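Local coordinates for protein transcriptional regulator, LYSR family (Neisseria meningitidis, PDB 4AB5) that probably regulates methionine-biosynthesis genes as a MetR-like DNA-binding transcription factor, of which this chain is the regulatory domain, at residues Val50-Leu54 with Gln69-Ser73; Tyr80-Cys86 with Ile153-Trp159; Ser182-Ala186 with Ser217-Pro221. Numbering follows the deposited sequence.

Contact 1 of 3, residues Val50-Leu54 with Gln69-Ser73; sequences VGLLL and QNGIS
Val50-Leu54 form a short helix, phi/psi near -60/-40, with weak hydrogen bonds from Leu53 N (3.2 Å) and Leu54 N (3.4 Å) to Val50 O. Gln69-Ile72 is a type II beta turn with Gly71 at 81/11, a positive phi favouring glycine. Its closing hydrogen bond, Ile72 N to Gln69 O, is weak at 3.3 Å, and Ser73 continues as strand. The backbones come closest at Leu54 and Gly71, CA to CA 7.2 Å. The centre is apolar: Ile72, with chi1 -104° and chi2 120°, both between wells, points at the helix, its CD1 3.5 Å from Leu54 CD2, 3.7 Å from Val50 CG1 and 3.8 Å from Leu53 CB. Val50 is t; Leu53 and Leu54 are mt. Extended Gln69 lays its amide against methyls in plain packing, OE1 3.4 Å from Leu54 CD1 and NE2 3.5 Å from Val50 CG1. Val50 and Leu53 rest on strand 60-63. The helix packs on the start of strand 72-86, which crosses between the two alpha/beta subdomains of the periplasmic-binding-protein-like LysR regulatory fold.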
loop_
_atom_site.group_PDB
_atom_site.type_symbol
_atom_site.label_atom_id
_atom_site.label_comp_id
_atom_site.label_asym_id
_atom_site.label_seq_id
_atom_site.Cartn_x
_atom_site.Cartn_y
_atom_site.Cartn_z
ATOM N N VAL B 50 -14.989 9.849 12.732
ATOM C CA VAL B 50 -16.333 10.072 13.281
ATOM C C VAL B 50 -16.766 11.545 13.064
ATOM O O VAL B 50 -17.941 11.815 12.781
ATOM C CB VAL B 50 -16.444 9.602 14.764
ATOM C CG1 VAL B 50 -17.765 10.033 15.409
ATOM C CG2 VAL B 50 -16.278 8.089 14.871
ATOM N N GLY B 51 -15.798 12.460 13.157
ATOM C CA GLY B 51 -16.013 13.887 12.955
ATOM C C GLY B 51 -16.555 14.204 11.579
ATOM O O GLY B 51 -17.473 15.012 11.447
ATOM N N LEU B 52 -16.016 13.524 10.551
ATOM C CA LEU B 52 -16.418 13.676 9.149
ATOM C C LEU B 52 -17.898 13.339 8.937
ATOM O O LEU B 52 -18.541 13.976 8.105
ATOM C CB LEU B 52 -15.558 12.817 8.226
ATOM C CG LEU B 52 -14.115 13.244 7.915
ATOM C CD1 LEU B 52 -13.392 12.105 7.312
ATOM C CD2 LEU B 52 -14.003 14.463 6.985
ATOM N N LEU B 53 -18.435 12.359 9.704
ATOM C CA LEU B 53 -19.852 11.947 9.663
ATOM C C LEU B 53 -20.738 13.080 10.163
ATOM O O LEU B 53 -21.713 13.435 9.498
ATOM C CB LEU B 53 -20.117 10.681 10.513
ATOM C CG LEU B 53 -19.392 9.396 10.146
ATOM C CD1 LEU B 53 -19.565 8.362 11.227
ATOM C CD2 LEU B 53 -19.901 8.843 8.848
ATOM N N LEU B 54 -20.374 13.667 11.322
ATOM C CA LEU B 54 -21.079 14.790 11.941
ATOM C C LEU B 54 -21.060 15.981 10.987
ATOM O O LEU B 54 -22.069 16.660 10.836
ATOM C CB LEU B 54 -20.408 15.183 13.272
ATOM C CG LEU B 54 -20.311 14.120 14.371
ATOM C CD1 LEU B 54 -19.314 14.538 15.437
ATOM C CD2 LEU B 54 -21.647 13.872 15.018
ATOM N N GLN B 69 -21.350 8.219 21.133
ATOM C CA GLN B 69 -21.417 9.592 20.670
ATOM C C GLN B 69 -22.782 9.876 20.042
ATOM O O GLN B 69 -23.270 9.102 19.207
ATOM C CB GLN B 69 -20.283 9.868 19.676
ATOM C CG GLN B 69 -20.269 11.293 19.135
ATOM C CD GLN B 69 -18.909 11.829 18.775
ATOM O OE1 GLN B 69 -18.776 13.001 18.439
ATOM N NE2 GLN B 69 -17.866 11.002 18.819
ATOM N N ASN B 70 -23.369 11.011 20.444
ATOM C CA ASN B 70 -24.662 11.508 19.982
ATOM C C ASN B 70 -24.638 11.837 18.483
ATOM O O ASN B 70 -23.680 12.437 17.990
ATOM C CB ASN B 70 -25.067 12.721 20.803
ATOM C CG ASN B 70 -26.495 13.113 20.606
ATOM O OD1 ASN B 70 -26.792 14.198 20.109
ATOM N ND2 ASN B 70 -27.408 12.229 20.974
ATOM N N GLY B 71 -25.686 11.408 17.781
ATOM C CA GLY B 71 -25.818 11.599 16.344
ATOM C C GLY B 71 -25.033 10.581 15.542
ATOM O O GLY B 71 -24.895 10.724 14.329
ATOM N N ILE B 72 -24.527 9.541 16.219
ATOM C CA ILE B 72 -23.742 8.473 15.619
ATOM C C ILE B 72 -24.121 7.087 16.158
ATOM O O ILE B 72 -24.264 6.909 17.371
ATOM C CB ILE B 72 -22.208 8.805 15.602
ATOM C CG1 ILE B 72 -21.772 9.205 14.195
ATOM C CG2 ILE B 72 -21.331 7.672 16.096
ATOM C CD1 ILE B 72 -21.240 10.501 14.099
ATOM N N SER B 73 -24.331 6.130 15.234
ATOM C CA SER B 73 -24.641 4.733 15.543
ATOM C C SER B 73 -23.525 3.803 15.074
ATOM O O SER B 73 -22.954 3.989 13.997
ATOM C CB SER B 73 -25.982 4.311 14.954
ATOM O OG SER B 73 -27.009 5.174 15.407
#

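Contact 2 of 3, residues Tyr80-Cys86 with Ile153-Trp159; sequences YEMVGIC and IAALPYW
Val83, Ile85, Ala154 and Leu156 share one face of an antiparallel beta ladder in one alpha/beta subdomain of the periplasmic-binding-protein-like fold. Ile85 (pt) sets CG1 3.8 Å from Ala154 CB and CD1 3.9 Å from Leu156 CD1, and helices 140-148 and 158-166 pack onto this face. On the other face selenomethionine Met82 (mmm) puts CE 4.0 Å from Ala155 CB and SE 4.1 Å from Pro157 CD. The strand axes approach to 4.3 Å, with 149° between their N-to-C directions. Val83-Leu156 and Ile85-Ala154 are hydrogen-bonded pairs: Val83 N to Leu156 O 2.8 Å, Leu156 N to Val83 O 2.9 Å, Ile85 N to Ala154 O 2.8 Å, Ala154 N to Ile85 O 3.2 Å. Met82-Pro157 and Gly84-Ala155 are non-hydrogen-bonded. Pro157, N-cap of helix 158-166, ends the ladder, and Tyr158 N still reaches Glu81 O at 2.9 Å. The edge of Trp159 (chi1 p) meets the face of Tyr80 (chi1 p) in a T-shaped stack, the centroids of the Tyr80 ring and the five-membered ring of Trp159 4.6 Å apart and the planes at 90°. At the polar rim one water bridges weakly, 3.3 Å from Glu81 OE1 and 3.2 Å from Trp159 N.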
loop_
_atom_site.group_PDB
_atom_site.type_symbol
_atom_site.label_atom_id
_atom_site.label_comp_id
_atom_site.label_asym_id
_atom_site.label_seq_id
_atom_site.Cartn_x
_atom_site.Cartn_y
_atom_site.Cartn_z
ATOM N N TYR B 80 -10.018 -9.243 16.061
ATOM C CA TYR B 80 -8.872 -10.085 15.692
ATOM C C TYR B 80 -7.665 -9.790 16.567
ATOM O O TYR B 80 -7.575 -8.702 17.144
ATOM C CB TYR B 80 -8.506 -9.982 14.188
ATOM C CG TYR B 80 -8.311 -8.572 13.666
ATOM C CD1 TYR B 80 -7.125 -7.882 13.886
ATOM C CD2 TYR B 80 -9.299 -7.943 12.910
ATOM C CE1 TYR B 80 -6.943 -6.584 13.413
ATOM C CE2 TYR B 80 -9.111 -6.658 12.398
ATOM C CZ TYR B 80 -7.933 -5.978 12.658
ATOM O OH TYR B 80 -7.728 -4.705 12.177
ATOM N N GLU B 81 -6.721 -10.754 16.642
ATOM C CA GLU B 81 -5.497 -10.617 17.421
ATOM C C GLU B 81 -4.377 -9.906 16.684
ATOM O O GLU B 81 -4.129 -10.163 15.499
ATOM C CB GLU B 81 -5.026 -11.951 18.058
ATOM C CG GLU B 81 -4.693 -13.094 17.103
ATOM C CD GLU B 81 -5.837 -13.969 16.613
ATOM O OE1 GLU B 81 -6.702 -13.460 15.862
ATOM O OE2 GLU B 81 -5.804 -15.190 16.891
HETATM N N MSE B 82 -3.737 -8.973 17.399
HETATM C CA MSE B 82 -2.577 -8.211 16.961
HETATM C C MSE B 82 -1.385 -9.043 17.402
HETATM O O MSE B 82 -1.208 -9.303 18.599
HETATM C CB MSE B 82 -2.529 -6.818 17.612
HETATM C CG MSE B 82 -3.606 -5.874 17.110
HETATM SE SE MSE B 82 -3.354 -5.312 15.259
HETATM C CE MSE B 82 -1.679 -4.271 15.473
ATOM N N VAL B 83 -0.612 -9.527 16.433
ATOM C CA VAL B 83 0.543 -10.371 16.727
ATOM C C VAL B 83 1.826 -9.600 16.516
ATOM O O VAL B 83 1.888 -8.720 15.649
ATOM C CB VAL B 83 0.533 -11.739 15.982
ATOM C CG1 VAL B 83 -0.662 -12.593 16.402
ATOM C CG2 VAL B 83 0.580 -11.569 14.460
ATOM N N GLY B 84 2.826 -9.921 17.330
ATOM C CA GLY B 84 4.152 -9.340 17.226
ATOM C C GLY B 84 4.940 -10.141 16.211
ATOM O O GLY B 84 4.856 -11.371 16.196
ATOM N N ILE B 85 5.657 -9.455 15.312
ATOM C CA ILE B 85 6.487 -10.114 14.305
ATOM C C ILE B 85 7.939 -9.724 14.428
ATOM O O ILE B 85 8.253 -8.552 14.650
ATOM C CB ILE B 85 5.957 -10.003 12.844
ATOM C CG1 ILE B 85 5.827 -8.531 12.357
ATOM C CG2 ILE B 85 4.650 -10.780 12.682
ATOM C CD1 ILE B 85 5.898 -8.322 10.827
ATOM N N CYS B 86 8.818 -10.719 14.312
ATOM C CA CYS B 86 10.275 -10.562 14.321
ATOM C C CYS B 86 10.876 -11.554 13.316
ATOM O O CYS B 86 10.172 -12.447 12.848
ATOM C CB CYS B 86 10.859 -10.733 15.724
ATOM S SG CYS B 86 10.830 -12.432 16.349
ATOM N N ILE B 153 11.074 -4.687 14.810
ATOM C CA ILE B 153 9.915 -5.550 15.082
ATOM C C ILE B 153 8.621 -4.789 14.767
ATOM O O ILE B 153 8.660 -3.571 14.606
ATOM C CB ILE B 153 9.936 -6.149 16.518
ATOM C CG1 ILE B 153 9.906 -5.050 17.619
ATOM C CG2 ILE B 153 11.119 -7.130 16.698
ATOM C CD1 ILE B 153 9.548 -5.541 19.005
ATOM N N ALA B 154 7.483 -5.494 14.660
ATOM C CA ALA B 154 6.194 -4.859 14.365
ATOM C C ALA B 154 5.038 -5.597 15.004
ATOM O O ALA B 154 5.205 -6.727 15.452
ATOM C CB ALA B 154 5.977 -4.781 12.857
ATOM N N ALA B 155 3.862 -4.945 15.050
ATOM C CA ALA B 155 2.600 -5.503 15.529
ATOM C C ALA B 155 1.616 -5.401 14.369
ATOM O O ALA B 155 1.358 -4.303 13.862
ATOM C CB ALA B 155 2.081 -4.732 16.732
ATOM N N LEU B 156 1.122 -6.546 13.906
ATOM C CA LEU B 156 0.193 -6.586 12.780
ATOM C C LEU B 156 -0.930 -7.589 13.019
ATOM O O LEU B 156 -0.725 -8.517 13.801
ATOM C CB LEU B 156 0.943 -6.926 11.471
ATOM C CG LEU B 156 1.831 -5.840 10.859
ATOM C CD1 LEU B 156 2.704 -6.422 9.771
ATOM C CD2 LEU B 156 1.006 -4.676 10.318
ATOM N N PRO B 157 -2.116 -7.441 12.369
ATOM C CA PRO B 157 -3.179 -8.444 12.559
ATOM C C PRO B 157 -2.676 -9.824 12.137
ATOM O O PRO B 157 -1.879 -9.920 11.203
ATOM C CB PRO B 157 -4.289 -7.973 11.608
ATOM C CG PRO B 157 -4.018 -6.535 11.364
ATOM C CD PRO B 157 -2.536 -6.390 11.415
ATOM N N TYR B 158 -3.117 -10.881 12.830
ATOM C CA TYR B 158 -2.719 -12.246 12.503
ATOM C C TYR B 158 -3.039 -12.584 11.031
ATOM O O TYR B 158 -2.197 -13.174 10.350
ATOM C CB TYR B 158 -3.359 -13.262 13.480
ATOM C CG TYR B 158 -3.088 -14.703 13.105
ATOM C CD1 TYR B 158 -1.842 -15.285 13.336
ATOM C CD2 TYR B 158 -4.054 -15.466 12.454
ATOM C CE1 TYR B 158 -1.568 -16.593 12.942
ATOM C CE2 TYR B 158 -3.791 -16.775 12.056
ATOM C CZ TYR B 158 -2.550 -17.339 12.314
ATOM O OH TYR B 158 -2.269 -18.626 11.922
ATOM N N TRP B 159 -4.243 -12.204 10.544
ATOM C CA TRP B 159 -4.646 -12.472 9.164
ATOM C C TRP B 159 -3.700 -11.876 8.095
ATOM O O TRP B 159 -3.483 -12.517 7.067
ATOM C CB TRP B 159 -6.126 -12.118 8.907
ATOM C CG TRP B 159 -6.474 -10.683 9.155
ATOM C CD1 TRP B 159 -7.018 -10.160 10.289
ATOM C CD2 TRP B 159 -6.320 -9.589 8.238
ATOM N NE1 TRP B 159 -7.210 -8.807 10.140
ATOM C CE2 TRP B 159 -6.768 -8.425 8.899
ATOM C CE3 TRP B 159 -5.833 -9.474 6.920
ATOM C CZ2 TRP B 159 -6.758 -7.166 8.287
ATOM C CZ3 TRP B 159 -5.811 -8.226 6.322
ATOM C CH2 TRP B 159 -6.273 -7.091 7.001
HETATM O O HOH W 1 -6.625 -12.665 12.622
#

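Contact 3 of 3, residues Ser182-Ala186 with Ser217-Pro221; sequences SKLYA and SELEP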
loop_
_atom_site.group_PDB
_atom_site.type_symbol
_atom_site.label_atom_id
_atom_site.label_comp_id
_atom_site.label_asym_id
_atom_site.label_seq_id
_atom_site.Cartn_x
_atom_site.Cartn_y
_atom_site.Cartn_z
ATOM N N SER B 182 -7.843 -6.226 18.484
ATOM C CA SER B 182 -8.408 -5.052 17.819
ATOM C C SER B 182 -9.884 -5.321 17.599
ATOM O O SER B 182 -10.258 -6.450 17.288
ATOM C CB SER B 182 -7.735 -4.797 16.477
ATOM O OG SER B 182 -6.466 -4.195 16.668
ATOM N N LYS B 183 -10.719 -4.293 17.783
ATOM C CA LYS B 183 -12.161 -4.384 17.596
ATOM C C LYS B 183 -12.576 -3.425 16.475
ATOM O O LYS B 183 -12.289 -2.233 16.558
ATOM C CB LYS B 183 -12.895 -4.079 18.908
ATOM C CG LYS B 183 -12.704 -5.145 19.984
ATOM C CD LYS B 183 -13.302 -4.700 21.308
ATOM C CE LYS B 183 -13.097 -5.706 22.414
ATOM N NZ LYS B 183 -14.073 -6.827 22.332
ATOM N N LEU B 184 -13.211 -3.944 15.410
ATOM C CA LEU B 184 -13.607 -3.096 14.290
ATOM C C LEU B 184 -15.084 -2.835 14.181
ATOM O O LEU B 184 -15.887 -3.753 14.332
ATOM C CB LEU B 184 -12.998 -3.555 12.960
ATOM C CG LEU B 184 -11.670 -2.872 12.623
ATOM C CD1 LEU B 184 -10.517 -3.496 13.372
ATOM C CD2 LEU B 184 -11.405 -2.926 11.183
ATOM N N TYR B 185 -15.435 -1.555 13.949
ATOM C CA TYR B 185 -16.814 -1.088 13.849
ATOM C C TYR B 185 -17.016 -0.221 12.622
ATOM O O TYR B 185 -16.073 0.426 12.150
ATOM C CB TYR B 185 -17.214 -0.255 15.088
ATOM C CG TYR B 185 -17.057 -0.964 16.412
ATOM C CD1 TYR B 185 -18.106 -1.691 16.966
ATOM C CD2 TYR B 185 -15.879 -0.852 17.153
ATOM C CE1 TYR B 185 -17.972 -2.336 18.197
ATOM C CE2 TYR B 185 -15.734 -1.490 18.387
ATOM C CZ TYR B 185 -16.784 -2.232 18.904
ATOM O OH TYR B 185 -16.656 -2.872 20.114
ATOM N N ALA B 186 -18.267 -0.177 12.140
ATOM C CA ALA B 186 -18.691 0.698 11.067
ATOM C C ALA B 186 -19.581 1.740 11.743
ATOM O O ALA B 186 -20.561 1.387 12.406
ATOM C CB ALA B 186 -19.486 -0.075 10.034
ATOM N N SER B 217 -13.164 -12.985 15.188
ATOM C CA SER B 217 -14.161 -13.336 16.198
ATOM C C SER B 217 -15.267 -12.314 16.177
ATOM O O SER B 217 -15.022 -11.150 15.850
ATOM C CB SER B 217 -13.541 -13.445 17.589
ATOM O OG SER B 217 -12.835 -12.271 17.944
ATOM N N GLU B 218 -16.493 -12.764 16.499
ATOM C CA GLU B 218 -17.690 -11.932 16.540
ATOM C C GLU B 218 -17.539 -10.845 17.581
ATOM O O GLU B 218 -16.979 -11.087 18.651
ATOM C CB GLU B 218 -18.929 -12.772 16.893
ATOM C CG GLU B 218 -19.252 -13.893 15.919
ATOM C CD GLU B 218 -20.500 -14.691 16.238
ATOM O OE1 GLU B 218 -20.745 -14.992 17.430
ATOM O OE2 GLU B 218 -21.217 -15.055 15.280
ATOM N N LEU B 219 -18.050 -9.655 17.265
ATOM C CA LEU B 219 -18.055 -8.520 18.171
ATOM C C LEU B 219 -19.465 -8.284 18.667
ATOM O O LEU B 219 -20.429 -8.410 17.904
ATOM C CB LEU B 219 -17.563 -7.255 17.464
ATOM C CG LEU B 219 -16.231 -6.673 17.890
ATOM C CD1 LEU B 219 -15.973 -5.397 17.157
ATOM C CD2 LEU B 219 -16.187 -6.392 19.379
ATOM N N GLU B 220 -19.573 -7.815 19.909
ATOM C CA GLU B 220 -20.856 -7.492 20.518
ATOM C C GLU B 220 -20.838 -6.080 21.146
ATOM O O GLU B 220 -19.758 -5.628 21.546
ATOM C CB GLU B 220 -21.265 -8.587 21.517
ATOM C CG GLU B 220 -21.992 -9.737 20.833
ATOM C CD GLU B 220 -22.102 -11.024 21.627
ATOM O OE1 GLU B 220 -22.663 -10.991 22.747
ATOM O OE2 GLU B 220 -21.662 -12.076 21.106
ATOM N N PRO B 221 -21.978 -5.334 21.200
ATOM C CA PRO B 221 -23.344 -5.706 20.780
ATOM C C PRO B 221 -23.578 -5.605 19.268
ATOM O O PRO B 221 -24.366 -4.795 18.783
ATOM C CB PRO B 221 -24.221 -4.787 21.638
ATOM C CG PRO B 221 -23.396 -3.535 21.780
ATOM C CD PRO B 221 -21.952 -3.981 21.797
#
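Residues 182-186 belong to the long strand 171-189, one of the strands connecting the two subdomains of the periplasmic-binding-protein-like fold, and the C-terminal tail lies against it. At the start Ser182 binds Asp119 through its hydroxyl. The first residue to meet the tail is Lys183. Its side chain runs out fully extended through chi2 and chi3, so that Lys183 NZ ends 3.7 Å from Leu219 CD2, and the same NZ makes a weak hydrogen bond to Gln181. Here too the two backbones are nearest, Lys183 CA and Leu219 CA lying 7.2 Å apart, too far for sheet pairing. Leu184 contributes mainly backbone: Leu184 O stands 3.3 Å from Leu219 CD1. Tyr185 supplies an aromatic face. Leu219 CD1 sits over its ring, 4.0 Å from the centroid and 22° off the normal, a CH-pi contact, and CD2 of the same leucine lies 3.6 Å from Tyr185 OH. Leu219 points at the strand and also touches Pro76 on strand 72-86, whereas the CA-to-CB bond of Glu220 turns away. The tail after helix 196-212 thus meets this strand chiefly through one buried leucine, in dispersion and CH-pi contacts. This is consistent with a hold that rests on packing, since none of the contacts between the segments is a hydrogen bond or salt bridge.

The three contacts follow one another along the chain, none nested or crossed. Contact 1 closes a 14-residue link containing strand 60-63. Strand 72-86 then leaves it and travels to contact 2, on the opposite side of the chain's centre, the two contact centres being about 30 Å apart. Contact 2 closes 66 residues, including helices 119-125 and 140-148, into the second subdomain. After helix 158-166 the chain returns along strand 171-189 to contact 3, whose 30-residue link holds helix 196-212 and brings the C-terminal tail back to the sheet. Contacts 2 and 3 touch, with Tyr80 O 2.8 Å from Ser182 N, a probable hydrogen bond between the two strands that connect the subdomains.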